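FI20010p1 (Drosophila melanogaster, PDB 7CFB) probably binds Piwi-family partners through an extended Tudor domain, seen here without ligand, and so acts in piRNA amplification and gene silencing. Local coordinates at residues C63-K68 and G131-F136; D90-Y95 and E140-L145; C159-C164 and I177-H182; D103-I108 and T228-K233; D74-V79 and P153-R158. All coordinates share one frame; numbering follows the deposited sequence.

Contact 1. Residues C63-K68 and G131-F136; sequences CAYVAK and GEHIHF
Y65 reaches from strand 64-67 toward G131, just ahead of strand 132-136. From CB, which points at the other segment, CG stands beside the backbone N (chi1 -71°), laying one ring face over the glycine. Y65 CG and CD2 each lie 3.9 Å from G131 CA, which sits over the ring centroid, 12° off its normal, in a CH-pi contact. Farther along, Y65 CE1 lies 3.4 Å from G131 O, placed above the plane near the rim. At the tip, Y65 OH comes to the edge of the H133 ring, 4.4 Å from NE2, and has a weak hydrogen bond to R158. A CB at G131, whose phi is positive, would clash with the ring. Losing the ring to an alanine would probably uncover G131 CA and deprive R158 of its hydroxyl partner. G131 and E132 face L127 as a G1 beta bulge at the head of strand 132-136. The tyrosine thus fills the ground between strand 49-57, Y126 of strand 123-127 and helix 30-36.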
# COMPACT_ATOMS: atom_id res chain seq x y z
N CYS A 63 -4.76 -9.20 -10.81
CA CYS A 63 -3.71 -9.47 -9.81
C CYS A 63 -4.11 -9.08 -8.39
O CYS A 63 -4.99 -8.26 -8.22
CB CYS A 63 -2.52 -8.58 -10.09
SG CYS A 63 -2.81 -6.98 -9.32
N ALA A 64 -3.43 -9.70 -7.43
CA ALA A 64 -3.58 -9.51 -5.98
C ALA A 64 -2.25 -9.03 -5.39
O ALA A 64 -1.29 -8.93 -6.11
CB ALA A 64 -4.01 -10.78 -5.34
N TYR A 65 -2.27 -8.63 -4.14
CA TYR A 65 -1.06 -8.16 -3.44
C TYR A 65 -0.92 -8.85 -2.08
O TYR A 65 -1.89 -8.97 -1.38
CB TYR A 65 -1.08 -6.64 -3.33
CG TYR A 65 -0.86 -5.91 -4.62
CD1 TYR A 65 -1.92 -5.65 -5.48
CD2 TYR A 65 0.39 -5.47 -4.99
CE1 TYR A 65 -1.73 -4.98 -6.66
CE2 TYR A 65 0.59 -4.79 -6.17
CZ TYR A 65 -0.47 -4.55 -7.01
OH TYR A 65 -0.28 -3.89 -8.16
N VAL A 66 0.29 -9.27 -1.76
CA VAL A 66 0.58 -9.92 -0.45
C VAL A 66 1.64 -9.11 0.28
O VAL A 66 2.47 -8.52 -0.38
CB VAL A 66 0.95 -11.40 -0.58
CG1 VAL A 66 -0.22 -12.22 -1.07
CG2 VAL A 66 2.16 -11.61 -1.45
N ALA A 67 1.52 -9.04 1.60
CA ALA A 67 2.46 -8.27 2.44
C ALA A 67 2.89 -9.09 3.64
O ALA A 67 2.05 -9.64 4.32
CB ALA A 67 1.82 -6.99 2.86
N LYS A 68 4.19 -9.17 3.85
CA LYS A 68 4.73 -9.90 5.01
C LYS A 68 4.37 -9.20 6.31
O LYS A 68 4.00 -9.88 7.21
CB LYS A 68 6.20 -10.21 4.84
CG LYS A 68 6.49 -11.65 4.47
CD LYS A 68 6.15 -12.57 5.57
CE LYS A 68 6.82 -13.92 5.48
NZ LYS A 68 6.27 -14.82 6.51
N GLY A 131 -0.85 -1.82 -1.95
CA GLY A 131 -0.97 -2.21 -3.35
C GLY A 131 -2.17 -1.59 -4.04
O GLY A 131 -2.67 -2.21 -4.93
N GLU A 132 -2.55 -0.38 -3.66
CA GLU A 132 -3.75 0.25 -4.26
C GLU A 132 -3.39 1.56 -4.97
O GLU A 132 -2.59 2.34 -4.43
CB GLU A 132 -4.74 0.64 -3.17
CG GLU A 132 -5.41 -0.54 -2.52
CD GLU A 132 -6.36 -0.07 -1.44
OE1 GLU A 132 -6.40 1.15 -1.18
OE2 GLU A 132 -7.06 -0.92 -0.86
N HIS A 133 -3.99 1.76 -6.15
CA HIS A 133 -3.80 3.03 -6.87
C HIS A 133 -5.03 3.87 -6.58
O HIS A 133 -6.09 3.33 -6.59
CB HIS A 133 -3.57 2.81 -8.36
CG HIS A 133 -2.38 1.98 -8.65
ND1 HIS A 133 -1.16 2.51 -8.87
CD2 HIS A 133 -2.23 0.65 -8.73
CE1 HIS A 133 -0.31 1.56 -9.08
NE2 HIS A 133 -0.93 0.42 -8.99
N ILE A 134 -4.85 5.11 -6.17
CA ILE A 134 -5.98 6.00 -5.82
C ILE A 134 -5.76 7.37 -6.43
O ILE A 134 -4.64 7.71 -6.73
CB ILE A 134 -6.13 6.11 -4.30
CG1 ILE A 134 -4.84 6.61 -3.66
CG2 ILE A 134 -6.58 4.79 -3.70
CD1 ILE A 134 -4.93 8.03 -3.26
N HIS A 135 -6.83 8.11 -6.63
CA HIS A 135 -6.73 9.49 -7.13
C HIS A 135 -6.45 10.40 -5.94
O HIS A 135 -7.07 10.23 -4.92
CB HIS A 135 -7.98 9.88 -7.89
CG HIS A 135 -7.87 11.25 -8.44
ND1 HIS A 135 -7.05 11.54 -9.48
CD2 HIS A 135 -8.43 12.40 -8.08
CE1 HIS A 135 -7.13 12.81 -9.74
NE2 HIS A 135 -7.96 13.34 -8.91
N PHE A 136 -5.51 11.32 -6.08
CA PHE A 136 -5.15 12.24 -4.99
C PHE A 136 -5.53 13.65 -5.43
O PHE A 136 -4.87 14.19 -6.30
CB PHE A 136 -3.67 12.04 -4.69
CG PHE A 136 -3.09 12.81 -3.53
CD1 PHE A 136 -2.56 14.07 -3.72
CD2 PHE A 136 -2.99 12.24 -2.29
CE1 PHE A 136 -1.99 14.75 -2.66
CE2 PHE A 136 -2.42 12.92 -1.24
CZ PHE A 136 -1.92 14.18 -1.42

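Contact 2. Residues D90-Y95 and E140-L145; sequences DQLPDY and ETIFKL
I142 on strand 142-144 meets L92 and P93 in the loop that follows strand 87-89, and every touch between the two segments is apolar. The closest is I142 CD1 against L92 CD2, at 4.0 Å, with the two side chains crossing at about a right angle, methyl end to methyl end. I142 CD1 also lies 4.3 Å from P93 CD. Because I142 CG1 sits between the backbone N and the carbonyl carbon (chi1 64°) and CD1 extends from it, the long branch reaches the loop, while CG2 turns elsewhere and packs against F136. F99 of strand 99-103 touches all three residues and completes the cluster.

Polar interactions shape each side separately. Q91 NE2 gives a hydrogen bond of 3.0 Å to L92 O, nearly straight at 161°, with the acceptor close to the amide plane of Q91. The same nitrogen is bonded to P21 O, so two carbonyls fix the turn of this amide and it ties the loop to the N-terminal segment. Backbone bonding sets I142 beside L89 and L92 beside L20.

Since the interface itself has no directional bond, it depends on the fit of branched methyl groups and a proline ring, which close the loop over the outer part of the six-stranded sheet.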
# COMPACT_ATOMS: atom_id res chain seq x y z
N ASP A 90 3.08 20.97 3.42
CA ASP A 90 2.23 21.83 2.56
C ASP A 90 2.77 21.77 1.13
O ASP A 90 2.15 22.31 0.28
CB ASP A 90 2.08 23.23 3.14
CG ASP A 90 0.85 23.33 4.01
OD1 ASP A 90 -0.26 23.44 3.45
OD2 ASP A 90 1.00 23.27 5.25
N GLN A 91 3.92 21.13 0.94
CA GLN A 91 4.52 21.01 -0.42
C GLN A 91 4.58 19.53 -0.79
O GLN A 91 5.33 18.79 -0.13
CB GLN A 91 5.91 21.65 -0.45
CG GLN A 91 6.76 21.22 -1.64
CD GLN A 91 6.27 21.83 -2.93
OE1 GLN A 91 6.45 23.02 -3.19
NE2 GLN A 91 5.63 21.02 -3.76
N LEU A 92 3.82 19.11 -1.81
CA LEU A 92 3.83 17.69 -2.19
C LEU A 92 5.26 17.33 -2.52
O LEU A 92 5.89 18.04 -3.22
CB LEU A 92 2.95 17.51 -3.43
CG LEU A 92 1.50 17.16 -3.16
CD1 LEU A 92 0.63 17.39 -4.36
CD2 LEU A 92 1.39 15.73 -2.69
N PRO A 93 5.78 16.17 -2.10
CA PRO A 93 7.09 15.72 -2.52
C PRO A 93 7.15 15.37 -4.01
O PRO A 93 6.19 15.19 -4.67
CB PRO A 93 7.34 14.46 -1.70
CG PRO A 93 6.47 14.65 -0.51
CD PRO A 93 5.24 15.31 -1.07
N ASP A 94 8.35 15.18 -4.53
CA ASP A 94 8.49 14.86 -5.97
C ASP A 94 7.83 13.54 -6.34
O ASP A 94 7.69 12.64 -5.52
CB ASP A 94 9.95 14.68 -6.37
CG ASP A 94 10.77 15.94 -6.27
OD1 ASP A 94 10.20 16.99 -6.14
OD2 ASP A 94 11.97 15.83 -6.32
N TYR A 95 7.51 13.42 -7.62
CA TYR A 95 6.96 12.16 -8.14
C TYR A 95 7.96 11.04 -7.84
O TYR A 95 9.15 11.19 -8.06
CB TYR A 95 6.72 12.27 -9.64
CG TYR A 95 5.75 13.34 -10.05
CD1 TYR A 95 4.40 13.19 -9.84
CD2 TYR A 95 6.17 14.51 -10.62
CE1 TYR A 95 3.50 14.17 -10.19
CE2 TYR A 95 5.29 15.51 -10.97
CZ TYR A 95 3.95 15.33 -10.75
OH TYR A 95 3.07 16.28 -11.10
N GLU A 140 -5.58 16.61 0.47
CA GLU A 140 -5.35 15.60 1.55
C GLU A 140 -4.30 16.08 2.56
O GLU A 140 -3.35 16.77 2.15
CB GLU A 140 -4.94 14.26 0.94
CG GLU A 140 -6.05 13.59 0.14
CD GLU A 140 -6.09 13.98 -1.32
OE1 GLU A 140 -5.34 14.89 -1.72
OE2 GLU A 140 -6.88 13.36 -2.07
N THR A 141 -4.48 15.71 3.83
CA THR A 141 -3.53 16.03 4.92
C THR A 141 -2.36 15.06 4.77
O THR A 141 -2.58 13.88 4.93
CB THR A 141 -4.20 15.78 6.27
OG1 THR A 141 -5.20 16.77 6.40
CG2 THR A 141 -3.24 15.88 7.42
N ILE A 142 -1.17 15.59 4.53
CA ILE A 142 0.02 14.74 4.25
C ILE A 142 1.17 15.08 5.19
O ILE A 142 1.24 16.20 5.66
CB ILE A 142 0.42 14.87 2.78
CG1 ILE A 142 0.87 16.28 2.44
CG2 ILE A 142 -0.70 14.42 1.88
CD1 ILE A 142 1.79 16.35 1.28
N PHE A 143 2.05 14.12 5.40
CA PHE A 143 3.20 14.27 6.31
C PHE A 143 4.48 13.69 5.71
O PHE A 143 4.42 12.87 4.82
CB PHE A 143 2.98 13.46 7.57
CG PHE A 143 1.64 13.66 8.22
CD1 PHE A 143 1.42 14.75 9.03
CD2 PHE A 143 0.62 12.77 8.00
CE1 PHE A 143 0.19 14.92 9.63
CE2 PHE A 143 -0.61 12.95 8.59
CZ PHE A 143 -0.81 14.01 9.42
N LYS A 144 5.59 14.19 6.22
CA LYS A 144 6.96 13.75 5.93
C LYS A 144 7.28 12.56 6.83
O LYS A 144 6.90 12.56 7.96
CB LYS A 144 7.94 14.88 6.20
CG LYS A 144 9.37 14.58 5.79
CD LYS A 144 10.38 15.16 6.73
CE LYS A 144 11.14 16.30 6.11
NZ LYS A 144 12.26 15.78 5.28
N LEU A 145 7.89 11.54 6.28
CA LEU A 145 8.25 10.40 7.12
C LEU A 145 9.68 10.60 7.58
O LEU A 145 10.43 11.18 6.87
CB LEU A 145 8.19 9.13 6.30
CG LEU A 145 6.81 8.63 5.92
CD1 LEU A 145 6.95 7.66 4.78
CD2 LEU A 145 6.15 7.97 7.10

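Contact 3. Residues C159-C164 and I177-H182; sequences CDLINC and IKIRVH
The backbones of C159-C164 and I177-H182 stay apart, L161 and I179 at 8.7 Å and I162 and H182 at 9.4 Å between CA atoms, so the side chains alone make the contact. On the buried side, L161 CD2 meets I179 CG2 at 4.2 Å. Strand 189-194 lies between the two strands, parallel to 157-161 and antiparallel to 176-184. In extended Tudor domains a staphylococcal nuclease-like (OB-like) part accompanies the Tudor core, and this five-stranded sheet probably belongs to it. Nearer the surface, I162 CG1 lies between the backbone N and the carbonyl carbon (chi1 67°), which carries CD1 over a face of the H182 imidazole, 3.9 Å from the centroid and 16° off the normal, in a CH-pi contact. The methyl sits toward CD2 and NE2. In the ring plane, H182 ND1 makes a weak hydrogen bond of 3.4 Å to R180 O, which may limit its rotation. With an alanine in place of H182, I162 CD1 would probably lose its ring face and R180 O this weak donor.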
# COMPACT_ATOMS: atom_id res chain seq x y z
N CYS A 159 1.13 -10.15 -7.00
CA CYS A 159 1.00 -11.61 -7.00
C CYS A 159 -0.12 -12.08 -7.93
O CYS A 159 -1.24 -11.66 -7.75
CB CYS A 159 0.66 -12.02 -5.58
SG CYS A 159 0.70 -13.79 -5.27
N ASP A 160 0.21 -12.99 -8.82
CA ASP A 160 -0.80 -13.64 -9.68
C ASP A 160 -1.26 -14.86 -8.90
O ASP A 160 -0.48 -15.75 -8.71
CB ASP A 160 -0.19 -13.94 -11.05
CG ASP A 160 -1.05 -14.81 -11.96
OD1 ASP A 160 -2.15 -15.17 -11.55
OD2 ASP A 160 -0.60 -15.12 -13.05
N LEU A 161 -2.48 -14.83 -8.39
CA LEU A 161 -3.00 -15.98 -7.61
C LEU A 161 -3.63 -16.96 -8.59
O LEU A 161 -4.43 -16.54 -9.37
CB LEU A 161 -4.02 -15.51 -6.57
CG LEU A 161 -3.46 -14.82 -5.33
CD1 LEU A 161 -4.57 -14.25 -4.50
CD2 LEU A 161 -2.60 -15.73 -4.50
N ILE A 162 -3.28 -18.24 -8.49
CA ILE A 162 -3.78 -19.26 -9.44
C ILE A 162 -4.50 -20.36 -8.67
O ILE A 162 -4.36 -20.42 -7.48
CB ILE A 162 -2.63 -19.83 -10.28
CG1 ILE A 162 -1.66 -20.63 -9.42
CG2 ILE A 162 -1.91 -18.73 -11.02
CD1 ILE A 162 -0.48 -21.11 -10.16
N ASN A 163 -5.31 -21.14 -9.39
CA ASN A 163 -6.09 -22.27 -8.83
C ASN A 163 -6.98 -21.78 -7.69
O ASN A 163 -6.98 -22.40 -6.67
CB ASN A 163 -5.18 -23.43 -8.44
CG ASN A 163 -4.14 -23.79 -9.48
OD1 ASN A 163 -3.02 -24.13 -9.13
ND2 ASN A 163 -4.49 -23.76 -10.74
N CYS A 164 -7.64 -20.65 -7.86
CA CYS A 164 -8.52 -20.17 -6.79
C CYS A 164 -9.58 -19.23 -7.36
O CYS A 164 -9.43 -18.78 -8.47
CB CYS A 164 -7.75 -19.43 -5.71
SG CYS A 164 -6.87 -17.98 -6.32
N ILE A 177 -3.04 -15.28 5.20
CA ILE A 177 -3.26 -16.49 4.37
C ILE A 177 -1.94 -17.23 4.20
O ILE A 177 -0.91 -16.70 4.57
CB ILE A 177 -3.87 -16.15 3.00
CG1 ILE A 177 -2.95 -15.31 2.13
CG2 ILE A 177 -5.23 -15.52 3.14
CD1 ILE A 177 -3.38 -15.25 0.70
N LYS A 178 -2.01 -18.45 3.69
CA LYS A 178 -0.79 -19.21 3.36
C LYS A 178 -0.79 -19.40 1.85
O LYS A 178 -1.81 -19.77 1.33
CB LYS A 178 -0.69 -20.52 4.13
CG LYS A 178 -0.83 -20.41 5.64
CD LYS A 178 -0.53 -21.69 6.37
CE LYS A 178 -0.72 -21.57 7.87
NZ LYS A 178 0.02 -20.44 8.47
N ILE A 179 0.32 -19.10 1.19
CA ILE A 179 0.41 -19.23 -0.28
C ILE A 179 1.58 -20.13 -0.66
O ILE A 179 2.60 -20.03 -0.03
CB ILE A 179 0.57 -17.85 -0.95
CG1 ILE A 179 1.72 -17.06 -0.33
CG2 ILE A 179 -0.72 -17.05 -0.95
CD1 ILE A 179 2.27 -16.01 -1.21
N ARG A 180 1.36 -21.02 -1.62
CA ARG A 180 2.47 -21.82 -2.17
C ARG A 180 3.08 -20.95 -3.27
O ARG A 180 2.40 -20.68 -4.21
CB ARG A 180 2.06 -23.14 -2.83
CG ARG A 180 0.87 -23.83 -2.21
CD ARG A 180 0.68 -25.19 -2.84
NE ARG A 180 -0.08 -26.03 -1.95
CZ ARG A 180 0.44 -26.99 -1.22
NH1 ARG A 180 1.72 -27.24 -1.33
NH2 ARG A 180 -0.33 -27.70 -0.43
N VAL A 181 4.33 -20.58 -3.13
CA VAL A 181 4.98 -19.70 -4.12
C VAL A 181 5.48 -20.55 -5.29
O VAL A 181 6.38 -21.31 -5.11
CB VAL A 181 6.11 -18.94 -3.42
CG1 VAL A 181 6.75 -17.89 -4.28
CG2 VAL A 181 5.65 -18.37 -2.10
N HIS A 182 4.79 -20.50 -6.42
CA HIS A 182 5.25 -21.20 -7.64
C HIS A 182 6.44 -20.47 -8.25
O HIS A 182 7.37 -21.11 -8.64
CB HIS A 182 4.13 -21.30 -8.68
CG HIS A 182 3.05 -22.28 -8.36
ND1 HIS A 182 2.41 -22.29 -7.16
CD2 HIS A 182 2.48 -23.23 -9.10
CE1 HIS A 182 1.51 -23.23 -7.16
NE2 HIS A 182 1.54 -23.81 -8.33

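Contact 4. Residues D103-I108 and T228-K233; sequences DSINNI and TSDPLK
D230 lies against N106 and I105 at the turn that joins strands 99-103 and 108-117. The close part is the meeting of two polar ends: D230 OD2 stands 3.1 Å from the N106 amide atom modelled as OD1, though that amide is probably turned over, and the amide and carboxylate planes are 67° apart. D230 CG is anti to the backbone N (chi1 -175°), which extends the carboxylate to the turn. Its other oxygen is engaged on its own side of the contact, for D230 OD1 accepts from L232 N at 2.8 Å, met nearly along the C-O axis, in an Asx turn inside the type I turn D230-K233. A salt bridge from R239 to OD1 probably offsets the negative charge. The turn carrying N106 is held by its backbone N, which donates to D103 OD1 at 3.2 Å and 171°, an Asx motif with the oxygen met from above the carboxylate plane.

Toward solvent the contact is looser. I105 CG2 only brushes D230 OD2, at 3.7 Å, the exposed isoleucine crossing the aspartate at about a right angle.

D103 carries its other oxygen to S227, so the hairpin turn, with a G1 bulge at N107 and I108, rests on the end of helix 215-228. D230 lies in the link from that helix to helix 233-236, whose K233 forms a salt bridge with E132 on strand 132-136.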
# COMPACT_ATOMS: atom_id res chain seq x y z
N ASP A 103 -5.75 9.10 6.45
CA ASP A 103 -7.16 8.76 6.20
C ASP A 103 -7.84 9.32 7.46
O ASP A 103 -7.72 8.70 8.48
CB ASP A 103 -7.37 7.26 6.04
CG ASP A 103 -8.83 6.88 5.99
OD1 ASP A 103 -9.64 7.73 6.23
OD2 ASP A 103 -9.12 5.75 5.70
N SER A 104 -8.39 10.53 7.38
CA SER A 104 -8.98 11.20 8.57
C SER A 104 -10.23 10.51 9.10
O SER A 104 -10.33 10.40 10.29
CB SER A 104 -9.12 12.68 8.43
OG SER A 104 -10.08 13.03 7.48
N ILE A 105 -11.08 10.00 8.23
CA ILE A 105 -12.30 9.31 8.71
C ILE A 105 -11.94 8.08 9.54
O ILE A 105 -12.43 7.97 10.65
CB ILE A 105 -13.19 8.91 7.52
CG1 ILE A 105 -13.38 10.05 6.54
CG2 ILE A 105 -14.52 8.40 8.01
CD1 ILE A 105 -14.17 11.20 7.08
N ASN A 106 -11.02 7.26 9.05
CA ASN A 106 -10.70 5.99 9.73
C ASN A 106 -9.45 6.09 10.61
O ASN A 106 -9.00 5.10 11.08
CB ASN A 106 -10.75 4.84 8.75
CG ASN A 106 -12.10 4.83 8.08
OD1 ASN A 106 -12.19 5.09 6.89
ND2 ASN A 106 -13.14 4.59 8.84
N ASN A 107 -8.92 7.28 10.74
CA ASN A 107 -7.78 7.56 11.65
C ASN A 107 -6.54 6.68 11.42
O ASN A 107 -6.00 6.19 12.39
CB ASN A 107 -8.24 7.59 13.10
CG ASN A 107 -7.44 8.57 13.93
OD1 ASN A 107 -6.92 9.56 13.41
ND2 ASN A 107 -7.30 8.27 15.20
N ILE A 108 -6.11 6.47 10.18
CA ILE A 108 -4.84 5.73 9.95
C ILE A 108 -3.96 6.54 9.01
O ILE A 108 -4.48 7.38 8.32
CB ILE A 108 -5.05 4.30 9.44
CG1 ILE A 108 -5.44 4.25 7.97
CG2 ILE A 108 -5.99 3.51 10.32
CD1 ILE A 108 -5.08 2.97 7.31
N THR A 228 -10.04 0.52 4.46
CA THR A 228 -10.22 -0.22 3.19
C THR A 228 -11.70 -0.43 2.89
O THR A 228 -12.06 -0.35 1.75
CB THR A 228 -9.48 -1.56 3.20
OG1 THR A 228 -8.08 -1.31 3.20
CG2 THR A 228 -9.82 -2.43 2.02
N SER A 229 -12.50 -0.70 3.91
CA SER A 229 -13.94 -1.00 3.73
C SER A 229 -14.81 0.25 3.79
O SER A 229 -16.00 0.10 3.67
CB SER A 229 -14.37 -2.01 4.73
OG SER A 229 -15.00 -1.39 5.84
N ASP A 230 -14.24 1.42 4.01
CA ASP A 230 -15.01 2.69 4.09
C ASP A 230 -15.89 2.84 2.85
O ASP A 230 -15.35 2.80 1.76
CB ASP A 230 -14.11 3.90 4.29
CG ASP A 230 -14.92 5.16 4.47
OD1 ASP A 230 -15.58 5.54 3.56
OD2 ASP A 230 -14.85 5.73 5.52
N PRO A 231 -17.19 3.13 3.00
CA PRO A 231 -18.12 3.20 1.89
C PRO A 231 -17.82 4.28 0.86
O PRO A 231 -18.33 4.22 -0.20
CB PRO A 231 -19.47 3.48 2.52
CG PRO A 231 -19.15 3.98 3.89
CD PRO A 231 -17.82 3.37 4.27
N LEU A 232 -17.06 5.28 1.23
CA LEU A 232 -16.82 6.34 0.23
C LEU A 232 -15.39 6.36 -0.31
O LEU A 232 -15.13 7.20 -1.11
CB LEU A 232 -17.23 7.65 0.86
CG LEU A 232 -18.73 7.84 0.77
CD1 LEU A 232 -19.37 7.59 2.10
CD2 LEU A 232 -19.05 9.19 0.20
N LYS A 233 -14.57 5.38 0.04
CA LYS A 233 -13.14 5.36 -0.34
C LYS A 233 -12.97 5.34 -1.86
O LYS A 233 -12.19 6.13 -2.33
CB LYS A 233 -12.44 4.18 0.31
CG LYS A 233 -10.98 4.03 -0.06
CD LYS A 233 -10.45 2.70 0.38
CE LYS A 233 -9.11 2.36 -0.22
NZ LYS A 233 -8.24 3.54 -0.18

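Contact 5. Residues D74-V79 and P153-R158; sequences DRIKKV and PAQAIR
I76 and Q155 are brought together by unlike side-chain shapes: I76 CG1 stands beside the backbone N (chi1 -56°) with CD1 stretched out beyond it, whereas three torsions near -60° fold Q155 back on itself. The curled glutamine brings its amide back to the carbonyl of P153, where Q155 NE2 gives a weak hydrogen bond to P153 O, 3.3 Å long. I76 CD1 comes up against this small closed loop, 4.2 Å from Q155 NE2 and 4.4 Å from P153 O, a methyl resting on polar atoms that already have partners. R111 also donates to P153 O, and Q155 OE1 accepts from W69 N; this second bond, with the weak one from NE2, probably limits how far the amide can turn.

The contact joins helix 74-80 of the Tudor domain, an SH3-like family, to the turn leading into strand 157-161. That strand pairs with 64-67: the helix follows one, and the 153-156 segment precedes the other, of two neighbouring strands. I76 is buried and packs also on I149 of helix 147-150 and on R111 of strand 108-117. On the helix itself, K78 NZ reaches back one turn to D74 OD2 at 3.2 Å, a weak hydrogen bond within a salt bridge.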
# COMPACT_ATOMS: atom_id res chain seq x y z
N ASP A 74 7.99 -2.67 11.63
CA ASP A 74 7.34 -2.14 12.86
C ASP A 74 7.18 -0.62 12.81
O ASP A 74 6.13 -0.17 13.19
CB ASP A 74 8.10 -2.57 14.11
CG ASP A 74 7.36 -2.25 15.40
OD1 ASP A 74 6.46 -2.98 15.73
OD2 ASP A 74 7.69 -1.24 16.01
N ARG A 75 8.15 0.11 12.29
CA ARG A 75 8.01 1.59 12.25
C ARG A 75 6.82 2.01 11.37
O ARG A 75 6.20 2.98 11.72
CB ARG A 75 9.33 2.25 11.86
CG ARG A 75 10.43 2.03 12.88
CD ARG A 75 10.53 3.17 13.86
NE ARG A 75 11.12 4.34 13.29
CZ ARG A 75 11.10 5.51 13.88
NH1 ARG A 75 10.50 5.63 15.04
NH2 ARG A 75 11.68 6.55 13.32
N ILE A 76 6.59 1.31 10.26
CA ILE A 76 5.44 1.62 9.38
C ILE A 76 4.16 1.36 10.17
O ILE A 76 3.29 2.18 10.14
CB ILE A 76 5.46 0.79 8.09
CG1 ILE A 76 6.76 0.95 7.31
CG2 ILE A 76 4.23 1.07 7.26
CD1 ILE A 76 7.04 -0.18 6.37
N LYS A 77 4.13 0.26 10.91
CA LYS A 77 2.94 -0.09 11.72
C LYS A 77 2.68 1.02 12.75
O LYS A 77 1.56 1.39 12.91
CB LYS A 77 3.17 -1.43 12.40
CG LYS A 77 3.44 -2.60 11.47
CD LYS A 77 3.35 -3.92 12.18
CE LYS A 77 4.49 -4.86 11.88
NZ LYS A 77 4.16 -6.25 12.24
N LYS A 78 3.73 1.53 13.38
CA LYS A 78 3.59 2.61 14.38
C LYS A 78 3.02 3.87 13.73
O LYS A 78 2.21 4.50 14.35
CB LYS A 78 4.93 2.90 15.05
CG LYS A 78 5.33 1.98 16.18
CD LYS A 78 6.55 2.50 16.88
CE LYS A 78 7.31 1.48 17.71
NZ LYS A 78 6.41 0.50 18.35
N VAL A 79 3.47 4.22 12.54
CA VAL A 79 2.91 5.41 11.82
C VAL A 79 1.45 5.14 11.47
O VAL A 79 0.64 6.01 11.66
CB VAL A 79 3.71 5.71 10.55
CG1 VAL A 79 2.93 6.61 9.60
CG2 VAL A 79 5.06 6.30 10.87
N PRO A 153 11.20 -1.08 2.73
CA PRO A 153 10.60 -1.66 1.54
C PRO A 153 9.06 -1.62 1.50
O PRO A 153 8.44 -1.74 2.49
CB PRO A 153 11.04 -3.12 1.58
CG PRO A 153 12.24 -3.11 2.46
CD PRO A 153 11.96 -2.05 3.49
N ALA A 154 8.51 -1.44 0.32
CA ALA A 154 7.05 -1.43 0.15
C ALA A 154 6.56 -2.80 0.56
O ALA A 154 7.10 -3.76 0.11
CB ALA A 154 6.71 -1.15 -1.29
N GLN A 155 5.57 -2.84 1.42
CA GLN A 155 4.99 -4.11 1.91
C GLN A 155 4.26 -4.87 0.81
O GLN A 155 4.32 -6.07 0.82
CB GLN A 155 4.12 -3.83 3.13
CG GLN A 155 4.92 -3.31 4.30
CD GLN A 155 5.94 -4.32 4.73
OE1 GLN A 155 5.60 -5.39 5.18
NE2 GLN A 155 7.20 -4.00 4.59
N ALA A 156 3.58 -4.17 -0.08
CA ALA A 156 2.70 -4.85 -1.05
C ALA A 156 3.46 -5.42 -2.24
O ALA A 156 3.97 -4.68 -3.03
CB ALA A 156 1.58 -3.95 -1.45
N ILE A 157 3.42 -6.74 -2.36
CA ILE A 157 4.10 -7.46 -3.47
C ILE A 157 3.04 -7.97 -4.46
O ILE A 157 2.16 -8.67 -4.05
CB ILE A 157 4.99 -8.60 -2.96
CG1 ILE A 157 5.96 -8.15 -1.88
CG2 ILE A 157 5.70 -9.25 -4.12
CD1 ILE A 157 6.89 -7.09 -2.33
N ARG A 158 3.19 -7.62 -5.73
CA ARG A 158 2.24 -8.03 -6.78
C ARG A 158 2.29 -9.55 -6.89
O ARG A 158 3.35 -10.11 -6.85
CB ARG A 158 2.58 -7.32 -8.09
CG ARG A 158 1.52 -7.42 -9.17
CD ARG A 158 1.72 -6.42 -10.29
NE ARG A 158 0.91 -6.90 -11.40
CZ ARG A 158 -0.23 -6.38 -11.81
NH1 ARG A 158 -0.87 -6.93 -12.82
NH2 ARG A 158 -0.75 -5.32 -11.21

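How the contacts relate
Following the chain, contacts 1, 5, 2 and 4 open in turn at 63-68, 74-79, 90-95 and 103-108 before any closes. Contact 1 closes first, at 131-136, and crosses contacts 2, 4 and 5. Contact 2 closes at 140-145, nested inside the loop of contact 5, which ends at 153-158. Contact 3 then opens and closes within the long loop of contact 4, which crosses contacts 2 and 5 and closes last, at 228-233, joining the 103-108 turn to the link between helices 215-228 and 233-236. F136 links contacts 1 and 2 in the six-stranded sheet. Strands 64-67 and 157-161 join contacts 1, 3 and 5. Contacts 2 and 3 lie on opposite sides of the chain's centre.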